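N-acetyl-beta-D glucosaminidase (PDB 4ZM6) probably hydrolyses beta-linked N-acetylglucosamine with its family 3 glycosidase region and, in a GCN5-related region that binds acetyl-CoA, acetylates glucosamine. Local coordinates at residues A[11-14]-A[15-18]; A[217-220]-A[221-225]; A[324-327]-A[328-332]. All blocks are in the same frame, centred on the assembly; numbering follows the deposited sequence.

In the fold
The three contacts follow one another along the chain without nesting or crossing, and each joins residues only a few positions apart. Contact 1, near the N terminus, forms the turn that leads into strand 17-19. Contact 2 closes the loop between helix 211-217 and strand 227-230; its centre lies about 26 Å from that of contact 1 and the two do not touch. Contact 3 belongs to helix 323-340, which returns to the N-terminal segment: its centre is about 11 Å from that of contact 1, and Leu16 CD2 packs 3.9 Å from Ile326 CG2. Contacts 1 and 3 thus tie the beginning of the glycosidase region to a helix late in it.

Contact 1. Residues A[11-14]-A[15-18]; sequences KEIG and QLLM
The peptide planes of Ile13 and Gly14 are the flat groups engaged by Leu16 and Leu17, each approached over a face. Leu16 N donates to Ile13 O at 3.3 Å, standing 66° out of the carbonyl plane. Leu17 N does the same to Gly14 O, 56° out of its plane. One step earlier, a weak bond links Gln15 N to Glu12 O. Three successive links from residue i+3 back to residue i are the evidence for a tight 3-10-like winding.

Among the side chains, Ile13 meets Leu16 at about a right angle, with CG1 4.0 Å from Leu16 CD2. With chi1 at -158° Ile13 turns CG1 away from its amide N and beside the carbonyl carbon, where it meets the leucine. Leu17 CD1 lies 3.8 Å from Ile13 O, alongside the turn.

Helix 304-318 packs on Ile13 through Tyr313 and on Leu17 through Phe309, while Leu16 rests on Ile326 and Leu330 of helix 323-340. Beyond the turn, Met18 pairs by backbone bonds with Ala296 and Ile298. A short 3-10 turn thus delivers the chain into strand 17-19, which lies between strands 41-44 and 296-298 in the parallel sheet, consistent with the TIM barrel of family 3 glycosidases.

Contact 2. Residues A[217-220]-A[221-225]; sequences LEAG and GIACP
Apolar contact is centred on Ala219, whose CA-CB bond is directed at the returning chain. Its methyl lies against Ala223 and Cys224, with Ala219 CB 3.9 Å from Ala223 CB. The same carbon comes within 3.6 Å of Cys224 N. At the base of the loop a looser apolar pair forms, Leu217 CD2 standing 4.5 Å from Pro225 CG.

A sulfur-to-carbonyl approach adds to this packing: Cys224 holds SG anti to its own backbone N (chi1 179°), which swings the sulfur back across the loop to 3.6 Å from the carbonyl O of Leu217.

The polar evidence lies in the backbone, where Cys224 N donates to Gly221 O at 3.1 Å, closing a type I beta turn from Gly221 to Cys224. This turn reverses the chain in a helix-to-strand connection, between helix 211-217 and strand 227-230 of the glycosidase region, an alpha-to-beta loop consistent with the TIM-barrel-type domain of family 3. Gly221 enters it at phi -152° and psi -111°, a conformation readily accessible to glycine.

Helix 155-171 packs against the loop, with Ile222 resting on Glu167, Gln170 and Arg171, and Pro225 on Val166. Leu217 touches Phe259 and Tyr261. The backbone N of Ile222 is hydrogen-bonded to Asp645 OD2, a link from this loop to the acetyltransferase region of the same chain.

Contact 3. Residues A[324-327]-A[328-332]; sequences DEIR and QSLQR
Ile326 and Leu330, one helical turn apart, bring their branches together with CG2 of Ile326 3.8 Å from CD1 of Leu330. Ile326 has CG1 beside the backbone N (chi1 -62°), which leaves CG2 on the far side from that nitrogen and close to its neighbour. The two side chains meet at a slant, and Leu330 also rests against Gln15 of the N-terminal turn.

Backbone bonds fix this spacing. Leu330 N donates to Ile326 O at 2.9 Å with an N-H...O angle of 164°, while Ser329 N reaches Glu325 O at 3.0 Å and Gln331 N reaches Arg327 O at 2.8 Å. These are regular i to i+4 alpha-helical bonds. The preceding link, Gln328 N to Asp324 O, is weak at 3.5 Å.

On another side of the helix, Ser329 OG is hydrogen-bonded to Asp294 OD1; Glu325 O, 3.1 Å from Ser329 OG, is a nearby acceptor whose share in that proton is not settled. Ser329 OG sits in the plane of the Arg332 guanidinium, at its edge. Asp294 OD1 forms a salt bridge with Arg332 NH1, so a single carboxylate outside the helix positions both side chains. Glu325 OE1 approaches the same guanidinium near its plane, but at 4.3 Å from Arg332 NH2 it is too distant for a salt bridge.

Arg256 brings a second positive charge close to Arg332. Asp294, helped more weakly by the field of Glu325, would therefore be expected to offset part of the combined positive charge of Arg332 and Arg256 while joining helix 323-340 to the chain just before strand 296-298.

Contact 1. Residues A[11-14]-A[15-18]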
ATOM      1  N   LYS A  11      34.043 -13.665  29.443  1.00126.96           N
ATOM      2  CA  LYS A  11      33.904 -12.241  29.756  1.00126.62           C
ATOM      3  C   LYS A  11      33.080 -11.527  28.681  1.00123.46           C
ATOM      4  O   LYS A  11      32.247 -10.677  28.994  1.00119.42           O
ATOM      5  CB  LYS A  11      35.271 -11.550  29.953  1.00128.51           C
ATOM      6  CG  LYS A  11      36.237 -11.584  28.768  1.00129.44           C
ATOM      7  CD  LYS A  11      37.152 -10.363  28.754  1.00128.51           C
ATOM      8  CE  LYS A  11      38.414 -10.594  27.934  1.00128.80           C
ATOM      9  NZ  LYS A  11      39.494 -11.231  28.739  1.00129.30           N
ATOM     10  N   GLU A  12      33.287 -11.914  27.422  1.00119.78           N
ATOM     11  CA  GLU A  12      32.705 -11.212  26.271  1.00115.25           C
ATOM     12  C   GLU A  12      31.170 -11.216  26.256  1.00115.21           C
ATOM     13  O   GLU A  12      30.554 -10.289  25.729  1.00119.05           O
ATOM     14  CB  GLU A  12      33.252 -11.803  24.964  1.00111.37           C
ATOM     15  CG  GLU A  12      33.318 -10.808  23.814  1.00111.16           C
ATOM     16  CD  GLU A  12      34.207 -11.267  22.671  1.00111.18           C
ATOM     17  OE1 GLU A  12      34.242 -10.572  21.634  1.00109.13           O
ATOM     18  OE2 GLU A  12      34.874 -12.316  22.802  1.00111.53           O
ATOM     19  N   ILE A  13      30.562 -12.237  26.856  1.00111.93           N
ATOM     20  CA  ILE A  13      29.101 -12.366  26.908  1.00107.97           C
ATOM     21  C   ILE A  13      28.417 -11.326  27.819  1.00102.66           C
ATOM     22  O   ILE A  13      27.190 -11.267  27.880  1.00 99.37           O
ATOM     23  CB  ILE A  13      28.695 -13.804  27.331  1.00111.60           C
ATOM     24  CG1 ILE A  13      27.259 -14.124  26.892  1.00113.81           C
ATOM     25  CG2 ILE A  13      28.875 -14.011  28.832  1.00112.14           C
ATOM     26  CD1 ILE A  13      26.868 -15.574  27.083  1.00113.74           C
ATOM     27  N   GLY A  14      29.201 -10.517  28.531  1.00 99.66           N
ATOM     28  CA  GLY A  14      28.653  -9.410  29.316  1.00 96.46           C
ATOM     29  C   GLY A  14      28.008  -8.326  28.466  1.00 92.68           C
ATOM     30  O   GLY A  14      27.077  -7.654  28.913  1.00 91.76           O
ATOM     31  N   GLN A  15      28.496  -8.164  27.236  1.00 89.12           N
ATOM     32  CA  GLN A  15      27.939  -7.186  26.296  1.00 88.94           C
ATOM     33  C   GLN A  15      26.475  -7.495  25.932  1.00 86.55           C
ATOM     34  O   GLN A  15      25.734  -6.595  25.528  1.00 87.74           O
ATOM     35  CB  GLN A  15      28.790  -7.106  25.015  1.00 89.57           C
ATOM     36  CG  GLN A  15      30.240  -6.655  25.206  1.00 91.01           C
ATOM     37  CD  GLN A  15      30.385  -5.200  25.644  1.00 90.85           C
ATOM     38  OE1 GLN A  15      30.204  -4.867  26.816  1.00 89.15           O
ATOM     39  NE2 GLN A  15      30.743  -4.333  24.704  1.00 90.14           N
ATOM     40  N   LEU A  16      26.068  -8.757  26.094  1.00 80.65           N
ATOM     41  CA  LEU A  16      24.708  -9.206  25.769  1.00 77.09           C
ATOM     42  C   LEU A  16      23.682  -8.982  26.888  1.00 75.70           C
ATOM     43  O   LEU A  16      22.588  -9.551  26.839  1.00 74.50           O
ATOM     44  CB  LEU A  16      24.720 -10.696  25.384  1.00 75.64           C
ATOM     45  CG  LEU A  16      25.082 -11.047  23.940  1.00 76.48           C
ATOM     46  CD1 LEU A  16      26.293 -10.271  23.453  1.00 76.47           C
ATOM     47  CD2 LEU A  16      25.292 -12.547  23.786  1.00 75.79           C
ATOM     48  N   LEU A  17      24.007  -8.153  27.880  1.00 75.86           N
ATOM     49  CA  LEU A  17      23.089  -7.918  28.997  1.00 77.93           C
ATOM     50  C   LEU A  17      22.824  -6.450  29.294  1.00 78.94           C
ATOM     51  O   LEU A  17      23.608  -5.570  28.937  1.00 78.81           O
ATOM     52  CB  LEU A  17      23.595  -8.602  30.270  1.00 79.17           C
ATOM     53  CG  LEU A  17      23.042 -10.008  30.515  1.00 79.59           C
ATOM     54  CD1 LEU A  17      23.978 -11.070  29.953  1.00 77.40           C
ATOM     55  CD2 LEU A  17      22.809 -10.218  32.003  1.00 82.31           C
ATOM     56  N   MET A  18      21.695  -6.221  29.963  1.00 80.86           N
ATOM     57  CA  MET A  18      21.264  -4.900  30.394  1.00 84.65           C
ATOM     58  C   MET A  18      20.645  -5.059  31.775  1.00 89.55           C
ATOM     59  O   MET A  18      19.683  -5.815  31.941  1.00 90.37           O
ATOM     60  CB  MET A  18      20.233  -4.328  29.418  1.00 84.14           C
ATOM     61  CG  MET A  18      19.809  -2.896  29.720  1.00 83.21           C
ATOM     62  SD  MET A  18      18.644  -2.242  28.508  1.00 82.34           S
ATOM     63  CE  MET A  18      19.694  -2.126  27.062  1.00 81.14           C
TER

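Contact 2. Residues A[217-220]-A[221-225]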
ATOM      1  N   LEU A 217      10.843  -1.620  10.056  1.00 60.50           N
ATOM      2  CA  LEU A 217      11.946  -2.437   9.538  1.00 62.55           C
ATOM      3  C   LEU A 217      12.293  -2.103   8.084  1.00 64.45           C
ATOM      4  O   LEU A 217      13.460  -2.141   7.701  1.00 67.26           O
ATOM      5  CB  LEU A 217      11.618  -3.928   9.653  1.00 63.33           C
ATOM      6  CG  LEU A 217      11.397  -4.500  11.061  1.00 64.30           C
ATOM      7  CD1 LEU A 217      11.219  -6.013  11.000  1.00 64.64           C
ATOM      8  CD2 LEU A 217      12.533  -4.123  11.999  1.00 63.93           C
ATOM      9  N   GLU A 218      11.280  -1.767   7.288  1.00 65.37           N
ATOM     10  CA  GLU A 218      11.474  -1.428   5.876  1.00 64.03           C
ATOM     11  C   GLU A 218      11.853   0.037   5.617  1.00 65.02           C
ATOM     12  O   GLU A 218      12.093   0.411   4.472  1.00 67.24           O
ATOM     13  CB  GLU A 218      10.209  -1.757   5.082  1.00 63.49           C
ATOM     14  CG  GLU A 218       9.954  -3.244   4.905  1.00 64.30           C
ATOM     15  CD  GLU A 218       8.748  -3.526   4.027  1.00 64.50           C
ATOM     16  OE1 GLU A 218       8.598  -4.677   3.566  1.00 62.34           O
ATOM     17  OE2 GLU A 218       7.950  -2.590   3.800  1.00 65.61           O
ATOM     18  N   ALA A 219      11.904   0.866   6.654  1.00 64.00           N
ATOM     19  CA  ALA A 219      12.230   2.283   6.475  1.00 64.62           C
ATOM     20  C   ALA A 219      13.599   2.473   5.820  1.00 63.40           C
ATOM     21  O   ALA A 219      14.500   1.644   5.978  1.00 60.77           O
ATOM     22  CB  ALA A 219      12.175   3.013   7.810  1.00 67.17           C
ATOM     23  N   GLY A 220      13.747   3.584   5.106  1.00 62.96           N
ATOM     24  CA  GLY A 220      14.872   3.790   4.191  1.00 62.35           C
ATOM     25  C   GLY A 220      16.223   4.138   4.790  1.00 61.88           C
ATOM     26  O   GLY A 220      17.254   3.785   4.214  1.00 64.06           O
ATOM     27  N   GLY A 221      16.233   4.834   5.924  1.00 61.30           N
ATOM     28  CA  GLY A 221      17.492   5.266   6.538  1.00 61.27           C
ATOM     29  C   GLY A 221      17.433   5.435   8.044  1.00 60.61           C
ATOM     30  O   GLY A 221      17.312   4.456   8.783  1.00 59.69           O
ATOM     31  N   ILE A 222      17.520   6.685   8.495  1.00 60.42           N
ATOM     32  CA  ILE A 222      17.540   7.014   9.924  1.00 60.48           C
ATOM     33  C   ILE A 222      16.252   6.587  10.647  1.00 60.22           C
ATOM     34  O   ILE A 222      16.262   6.372  11.861  1.00 60.51           O
ATOM     35  CB  ILE A 222      17.811   8.533  10.143  1.00 60.70           C
ATOM     36  CG1 ILE A 222      18.211   8.840  11.597  1.00 62.13           C
ATOM     37  CG2 ILE A 222      16.603   9.369   9.747  1.00 60.09           C
ATOM     38  CD1 ILE A 222      19.462   8.127  12.069  1.00 61.98           C
ATOM     39  N   ALA A 223      15.154   6.459   9.902  1.00 59.11           N
ATOM     40  CA  ALA A 223      13.864   6.062  10.474  1.00 58.41           C
ATOM     41  C   ALA A 223      13.740   4.565  10.765  1.00 59.92           C
ATOM     42  O   ALA A 223      12.775   4.144  11.410  1.00 62.73           O
ATOM     43  CB  ALA A 223      12.730   6.506   9.566  1.00 57.36           C
ATOM     44  N   CYS A 224      14.687   3.758  10.285  1.00 59.94           N
ATOM     45  CA  CYS A 224      14.708   2.334  10.609  1.00 60.04           C
ATOM     46  C   CYS A 224      15.326   2.166  11.991  1.00 59.89           C
ATOM     47  O   CYS A 224      16.386   2.737  12.259  1.00 60.13           O
ATOM     48  CB  CYS A 224      15.512   1.546   9.579  1.00 60.86           C
ATOM     49  SG  CYS A 224      15.614  -0.227   9.934  1.00 62.76           S
ATOM     50  N   PRO A 225      14.671   1.390  12.875  1.00 58.54           N
ATOM     51  CA  PRO A 225      15.158   1.303  14.249  1.00 58.22           C
ATOM     52  C   PRO A 225      16.409   0.446  14.369  1.00 58.11           C
ATOM     53  O   PRO A 225      16.654  -0.420  13.527  1.00 58.39           O
ATOM     54  CB  PRO A 225      13.988   0.669  14.998  1.00 57.70           C
ATOM     55  CG  PRO A 225      13.296  -0.155  13.975  1.00 57.97           C
ATOM     56  CD  PRO A 225      13.486   0.541  12.659  1.00 58.27           C
TER

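Contact 3. Residues A[324-327]-A[328-332]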
ATOM      1  N   ASP A 324      28.633 -20.119  17.715  1.00112.04           N
ATOM      2  CA  ASP A 324      28.656 -19.386  16.450  1.00109.36           C
ATOM      3  C   ASP A 324      27.609 -18.264  16.429  1.00106.24           C
ATOM      4  O   ASP A 324      27.857 -17.188  15.883  1.00103.53           O
ATOM      5  CB  ASP A 324      28.427 -20.352  15.283  1.00109.68           C
ATOM      6  CG  ASP A 324      28.899 -19.791  13.956  1.00111.47           C
ATOM      7  OD1 ASP A 324      28.290 -18.817  13.470  1.00112.31           O
ATOM      8  OD2 ASP A 324      29.875 -20.334  13.393  1.00109.45           O
ATOM      9  N   GLU A 325      26.446 -18.522  17.027  1.00103.15           N
ATOM     10  CA  GLU A 325      25.349 -17.549  17.061  1.00 99.92           C
ATOM     11  C   GLU A 325      25.642 -16.396  18.022  1.00101.63           C
ATOM     12  O   GLU A 325      25.258 -15.256  17.756  1.00106.55           O
ATOM     13  CB  GLU A 325      24.026 -18.236  17.442  1.00 96.94           C
ATOM     14  CG  GLU A 325      22.765 -17.464  17.056  1.00 94.24           C
ATOM     15  CD  GLU A 325      22.594 -17.290  15.551  1.00 93.16           C
ATOM     16  OE1 GLU A 325      21.991 -16.279  15.133  1.00 90.94           O
ATOM     17  OE2 GLU A 325      23.064 -18.153  14.779  1.00 89.61           O
ATOM     18  N   ILE A 326      26.322 -16.694  19.129  1.00101.46           N
ATOM     19  CA  ILE A 326      26.694 -15.673  20.120  1.00 99.33           C
ATOM     20  C   ILE A 326      27.739 -14.697  19.551  1.00100.51           C
ATOM     21  O   ILE A 326      27.744 -13.514  19.899  1.00 96.61           O
ATOM     22  CB  ILE A 326      27.227 -16.313  21.426  1.00 96.61           C
ATOM     23  CG1 ILE A 326      26.151 -17.185  22.092  1.00 94.08           C
ATOM     24  CG2 ILE A 326      27.717 -15.243  22.400  1.00 97.54           C
ATOM     25  CD1 ILE A 326      25.093 -16.419  22.859  1.00 93.29           C
ATOM     26  N   ARG A 327      28.621 -15.195  18.685  1.00104.26           N
ATOM     27  CA  ARG A 327      29.577 -14.342  17.974  1.00107.01           C
ATOM     28  C   ARG A 327      28.845 -13.290  17.143  1.00105.67           C
ATOM     29  O   ARG A 327      29.160 -12.098  17.219  1.00105.84           O
ATOM     30  CB  ARG A 327      30.472 -15.179  17.054  1.00110.61           C
ATOM     31  CG  ARG A 327      31.491 -16.055  17.771  1.00114.60           C
ATOM     32  CD  ARG A 327      32.638 -15.242  18.361  1.00117.40           C
ATOM     33  NE  ARG A 327      33.925 -15.932  18.247  1.00119.31           N
ATOM     34  CZ  ARG A 327      34.646 -16.025  17.127  1.00119.76           C
ATOM     35  NH1 ARG A 327      34.219 -15.482  15.988  1.00119.69           N
ATOM     36  NH2 ARG A 327      35.805 -16.674  17.141  1.00121.55           N
ATOM     37  N   GLN A 328      27.869 -13.745  16.355  1.00101.23           N
ATOM     38  CA  GLN A 328      27.043 -12.861  15.528  1.00 96.75           C
ATOM     39  C   GLN A 328      26.268 -11.849  16.366  1.00 91.71           C
ATOM     40  O   GLN A 328      26.081 -10.715  15.937  1.00 90.41           O
ATOM     41  CB  GLN A 328      26.058 -13.671  14.683  1.00 96.40           C
ATOM     42  CG  GLN A 328      26.707 -14.492  13.582  1.00 95.77           C
ATOM     43  CD  GLN A 328      25.839 -15.656  13.143  1.00 95.68           C
ATOM     44  OE1 GLN A 328      26.264 -16.808  13.188  1.00 97.48           O
ATOM     45  NE2 GLN A 328      24.611 -15.363  12.733  1.00 95.70           N
ATOM     46  N   SER A 329      25.813 -12.266  17.547  1.00 85.94           N
ATOM     47  CA  SER A 329      25.150 -11.358  18.486  1.00 84.17           C
ATOM     48  C   SER A 329      26.112 -10.288  19.000  1.00 84.61           C
ATOM     49  O   SER A 329      25.778  -9.106  19.023  1.00 84.24           O
ATOM     50  CB  SER A 329      24.559 -12.137  19.665  1.00 83.13           C
ATOM     51  OG  SER A 329      23.617 -13.098  19.222  1.00 81.28           O
ATOM     52  N   LEU A 330      27.306 -10.711  19.408  1.00 85.99           N
ATOM     53  CA  LEU A 330      28.348  -9.789  19.872  1.00 85.82           C
ATOM     54  C   LEU A 330      28.794  -8.830  18.765  1.00 83.88           C
ATOM     55  O   LEU A 330      29.153  -7.684  19.031  1.00 78.81           O
ATOM     56  CB  LEU A 330      29.550 -10.578  20.398  1.00 87.18           C
ATOM     57  CG  LEU A 330      29.288 -11.313  21.716  1.00 88.44           C
ATOM     58  CD1 LEU A 330      30.227 -12.498  21.897  1.00 89.54           C
ATOM     59  CD2 LEU A 330      29.406 -10.344  22.882  1.00 88.92           C
ATOM     60  N   GLN A 331      28.773  -9.323  17.531  1.00 85.11           N
ATOM     61  CA  GLN A 331      29.031  -8.510  16.341  1.00 87.27           C
ATOM     62  C   GLN A 331      27.963  -7.412  16.171  1.00 85.02           C
ATOM     63  O   GLN A 331      28.296  -6.250  15.920  1.00 87.32           O
ATOM     64  CB  GLN A 331      29.097  -9.425  15.100  1.00 89.62           C
ATOM     65  CG  GLN A 331      29.031  -8.747  13.736  1.00 92.93           C
ATOM     66  CD  GLN A 331      30.395  -8.390  13.164  1.00 97.45           C
ATOM     67  OE1 GLN A 331      30.657  -8.605  11.976  1.00 96.49           O
ATOM     68  NE2 GLN A 331      31.270  -7.839  14.004  1.00 98.36           N
ATOM     69  N   ARG A 332      26.690  -7.786  16.309  1.00 78.34           N
ATOM     70  CA  ARG A 332      25.577  -6.839  16.175  1.00 73.82           C
ATOM     71  C   ARG A 332      25.604  -5.767  17.257  1.00 74.45           C
ATOM     72  O   ARG A 332      25.263  -4.606  17.001  1.00 75.30           O
ATOM     73  CB  ARG A 332      24.229  -7.567  16.220  1.00 71.28           C
ATOM     74  CG  ARG A 332      23.917  -8.398  14.984  1.00 70.08           C
ATOM     75  CD  ARG A 332      22.499  -8.946  15.041  1.00 68.85           C
ATOM     76  NE  ARG A 332      22.274 -10.067  14.121  1.00 67.90           N
ATOM     77  CZ  ARG A 332      22.304 -11.361  14.451  1.00 65.21           C
ATOM     78  NH1 ARG A 332      22.552 -11.755  15.696  1.00 65.93           N
ATOM     79  NH2 ARG A 332      22.078 -12.278  13.521  1.00 63.30           N
TER